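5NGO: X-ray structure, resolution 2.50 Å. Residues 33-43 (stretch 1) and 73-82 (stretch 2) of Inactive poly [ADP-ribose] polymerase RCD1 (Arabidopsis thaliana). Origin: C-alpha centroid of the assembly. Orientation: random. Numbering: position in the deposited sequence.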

# COMPACT_ATOMS: atom_id res chain seq x y z
N ARG A 33 -11.96 8.87 2.16
CA ARG A 33 -11.74 7.81 3.16
C ARG A 33 -12.89 6.83 3.11
O ARG A 33 -14.00 7.29 3.03
CB ARG A 33 -11.58 8.40 4.53
CG ARG A 33 -11.17 7.40 5.62
CD ARG A 33 -10.95 8.04 7.01
NE ARG A 33 -12.19 8.68 7.45
CZ ARG A 33 -13.23 8.08 8.06
NH1 ARG A 33 -13.22 6.77 8.38
NH2 ARG A 33 -14.30 8.81 8.37
N PHE A 34 -12.61 5.53 3.05
CA PHE A 34 -13.64 4.51 3.01
C PHE A 34 -14.40 4.44 4.32
O PHE A 34 -13.78 4.32 5.35
CB PHE A 34 -13.00 3.13 2.92
CG PHE A 34 -12.25 2.88 1.63
CD1 PHE A 34 -12.94 2.53 0.48
CD2 PHE A 34 -10.86 2.94 1.58
CE1 PHE A 34 -12.26 2.25 -0.71
CE2 PHE A 34 -10.18 2.69 0.40
CZ PHE A 34 -10.88 2.35 -0.75
N SER A 35 -15.72 4.59 4.28
CA SER A 35 -16.52 4.71 5.47
C SER A 35 -17.76 3.88 5.24
O SER A 35 -18.68 4.29 4.56
CB SER A 35 -16.91 6.18 5.79
OG SER A 35 -17.55 6.20 7.05
N SER A 36 -17.78 2.69 5.82
CA SER A 36 -18.89 1.75 5.71
C SER A 36 -18.79 0.68 6.78
O SER A 36 -17.78 0.58 7.45
CB SER A 36 -18.87 1.05 4.34
OG SER A 36 -17.77 0.20 4.17
N GLU A 37 -19.83 -0.13 6.91
CA GLU A 37 -19.83 -1.19 7.91
C GLU A 37 -18.77 -2.25 7.61
O GLU A 37 -18.16 -2.79 8.53
CB GLU A 37 -21.18 -1.88 8.02
CG GLU A 37 -22.35 -0.99 8.33
CD GLU A 37 -23.61 -1.77 8.60
OE1 GLU A 37 -23.71 -2.99 8.24
OE2 GLU A 37 -24.50 -1.13 9.20
N ILE A 38 -18.55 -2.53 6.32
CA ILE A 38 -17.54 -3.49 5.91
C ILE A 38 -16.14 -2.96 6.16
O ILE A 38 -15.29 -3.69 6.66
CB ILE A 38 -17.71 -3.93 4.43
CG1 ILE A 38 -19.01 -4.72 4.27
CG2 ILE A 38 -16.54 -4.81 3.97
CD1 ILE A 38 -19.38 -4.99 2.83
N ALA A 39 -15.89 -1.69 5.82
CA ALA A 39 -14.60 -1.06 6.12
C ALA A 39 -14.30 -1.07 7.62
O ALA A 39 -13.19 -1.34 8.00
CB ALA A 39 -14.54 0.35 5.56
N GLU A 40 -15.28 -0.80 8.45
CA GLU A 40 -15.13 -0.90 9.91
C GLU A 40 -14.80 -2.32 10.37
O GLU A 40 -13.89 -2.50 11.19
CB GLU A 40 -16.37 -0.39 10.64
CG GLU A 40 -16.52 1.12 10.51
CD GLU A 40 -17.86 1.69 10.96
OE1 GLU A 40 -18.70 0.93 11.54
OE2 GLU A 40 -18.04 2.91 10.75
N ALA A 41 -15.51 -3.32 9.83
CA ALA A 41 -15.22 -4.71 10.16
C ALA A 41 -13.82 -5.11 9.69
O ALA A 41 -13.10 -5.83 10.40
CB ALA A 41 -16.27 -5.65 9.59
N ARG A 42 -13.43 -4.63 8.51
CA ARG A 42 -12.09 -4.88 7.97
C ARG A 42 -10.99 -4.19 8.77
O ARG A 42 -9.90 -4.73 8.89
CB ARG A 42 -12.02 -4.49 6.49
CG ARG A 42 -10.69 -4.84 5.84
CD ARG A 42 -10.77 -4.95 4.34
NE ARG A 42 -11.53 -6.13 3.91
CZ ARG A 42 -11.07 -7.39 3.90
NH1 ARG A 42 -9.84 -7.68 4.32
NH2 ARG A 42 -11.88 -8.36 3.48
N LEU A 43 -11.27 -3.02 9.33
CA LEU A 43 -10.33 -2.32 10.21
C LEU A 43 -10.18 -3.06 11.52
O LEU A 43 -9.06 -3.18 12.03
CB LEU A 43 -10.79 -0.89 10.49
CG LEU A 43 -9.87 -0.05 11.38
CD1 LEU A 43 -8.43 -0.03 10.84
CD2 LEU A 43 -10.44 1.37 11.51
N VAL A 73 -11.53 -1.01 -9.67
CA VAL A 73 -11.34 -1.92 -8.52
C VAL A 73 -11.76 -1.34 -7.15
O VAL A 73 -11.89 -2.09 -6.19
CB VAL A 73 -9.87 -2.41 -8.43
CG1 VAL A 73 -8.96 -1.35 -7.81
CG2 VAL A 73 -9.77 -3.74 -7.68
N LEU A 74 -11.99 -0.03 -7.07
CA LEU A 74 -12.33 0.64 -5.80
C LEU A 74 -13.58 0.07 -5.12
O LEU A 74 -13.57 -0.20 -3.92
CB LEU A 74 -12.57 2.14 -6.00
CG LEU A 74 -11.38 3.01 -6.43
CD1 LEU A 74 -11.84 4.47 -6.43
CD2 LEU A 74 -10.17 2.83 -5.52
N SER A 75 -14.65 -0.07 -5.90
CA SER A 75 -15.90 -0.66 -5.44
C SER A 75 -15.70 -2.03 -4.76
O SER A 75 -16.23 -2.27 -3.68
CB SER A 75 -16.90 -0.78 -6.61
OG SER A 75 -17.90 -1.75 -6.35
N ALA A 76 -14.92 -2.90 -5.38
CA ALA A 76 -14.69 -4.26 -4.88
C ALA A 76 -13.83 -4.33 -3.61
O ALA A 76 -14.09 -5.15 -2.73
CB ALA A 76 -14.07 -5.12 -5.98
N VAL A 77 -12.84 -3.44 -3.47
CA VAL A 77 -11.70 -3.67 -2.54
C VAL A 77 -11.99 -4.02 -1.09
O VAL A 77 -11.30 -4.80 -0.57
CB VAL A 77 -10.70 -2.50 -2.61
CG1 VAL A 77 -11.13 -1.33 -1.72
CG2 VAL A 77 -9.29 -2.96 -2.24
N MET A 78 -13.07 -3.50 -0.50
CA MET A 78 -13.38 -3.74 0.91
C MET A 78 -14.01 -5.10 1.19
O MET A 78 -13.63 -5.74 2.16
CB MET A 78 -14.25 -2.62 1.48
CG MET A 78 -13.45 -1.30 1.66
SD MET A 78 -12.45 -1.42 3.20
CE MET A 78 -10.88 -0.76 2.67
N MET A 79 -14.97 -5.52 0.39
CA MET A 79 -15.77 -6.72 0.70
C MET A 79 -15.05 -8.03 0.34
O MET A 79 -15.04 -8.97 1.14
CB MET A 79 -17.12 -6.65 -0.02
CG MET A 79 -18.17 -7.62 0.53
SD MET A 79 -19.87 -7.08 0.30
CE MET A 79 -19.90 -6.37 -1.35
N GLN A 80 -14.44 -8.08 -0.84
CA GLN A 80 -13.81 -9.30 -1.34
C GLN A 80 -12.28 -9.36 -1.14
O GLN A 80 -11.67 -10.39 -1.39
CB GLN A 80 -14.17 -9.51 -2.82
CG GLN A 80 -15.67 -9.56 -3.07
CD GLN A 80 -16.03 -8.89 -4.37
OE1 GLN A 80 -17.02 -8.14 -4.45
NE2 GLN A 80 -15.26 -9.17 -5.42
N GLY A 81 -11.69 -8.27 -0.67
CA GLY A 81 -10.25 -8.19 -0.41
C GLY A 81 -9.36 -7.58 -1.49
O GLY A 81 -9.83 -6.98 -2.47
N LEU A 82 -8.05 -7.67 -1.25
CA LEU A 82 -7.04 -7.19 -2.19
C LEU A 82 -6.78 -8.20 -3.32
O LEU A 82 -6.12 -7.85 -4.32
CB LEU A 82 -5.70 -6.91 -1.50
CG LEU A 82 -5.47 -5.61 -0.76
CD1 LEU A 82 -5.85 -4.40 -1.60
CD2 LEU A 82 -6.27 -5.62 0.54

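How does Phe34 engage the second stretch before the helix of stretch 1 has begun? Its CA-to-CB bond points toward stretch 2, and the ring, at chi1 m, lies among Leu74, Val77 and Met78. The Met78 methyl sits over one face: Met78 CE is 4.1 Å from the centroid of the Phe34 ring (CG to CZ) and 20° off its normal, a CH-pi contact in which a slightly positive methyl meets the electron-rich ring. Val77 adds an apolar contact, with Phe34 CZ 3.8 Å from Val77 CG1.

How are the two backbones arranged where the stretches meet? Ser36 occupies the N-cap position, and its side chain accepts a hydrogen bond from the backbone of the first turn, Ala39 N to Ser36 OG at 3.1 Å. This satisfies an amide that has no helical carbonyl before it to bond with. From Glu40 N to Ser36 O (3.0 Å) onward, regular backbone bonds carry the helix through Leu43. Stretch 2 is less regular, its backbone bonds being long and weak. By CA position the stretches come nearest at Ala39 and Met78, with Ala39 CA 6.0 Å from Met78 CA.

Which residues fill the space at this close approach? Ile38 points toward stretch 2 and meets two methionines: Ile38 CG2 lies 4.0 Å from Met78 CB, and Ile38 CD1 lies 3.3 Å from Met79 SD, a tight contact between a methyl and a sulfur. Ala39 has only a methyl to offer, and Met78 SD comes within 3.6 Å of Ala39 CB. Met78 is thus the hub of the apolar packing, its long, flexible side chain reaching past Ala39 to the ring of Phe34. It has the largest area covered by the opposing stretch of any residue here. Glu37, Glu40 and Ala41 take no part.

How does a charged residue close the contact? One turn beyond Ile38, Arg42 also points toward stretch 2 and donates the hydrogen bond that joins the stretches, from Arg42 NE to Met78 O at 2.8 Å. The irregular backbone makes no helical bond to this carbonyl within stretch 2, so the guanidinium can serve it. The aliphatic part of Arg42 continues the apolar packing, with Arg42 CD 4.1 Å from Met78 SD. Gly81 CA lies over one face of the guanidinium. Gly81 has positive phi, and at its backbone angles a CB would be jammed against the carbonyl oxygen of Gln80, which by itself calls for glycine.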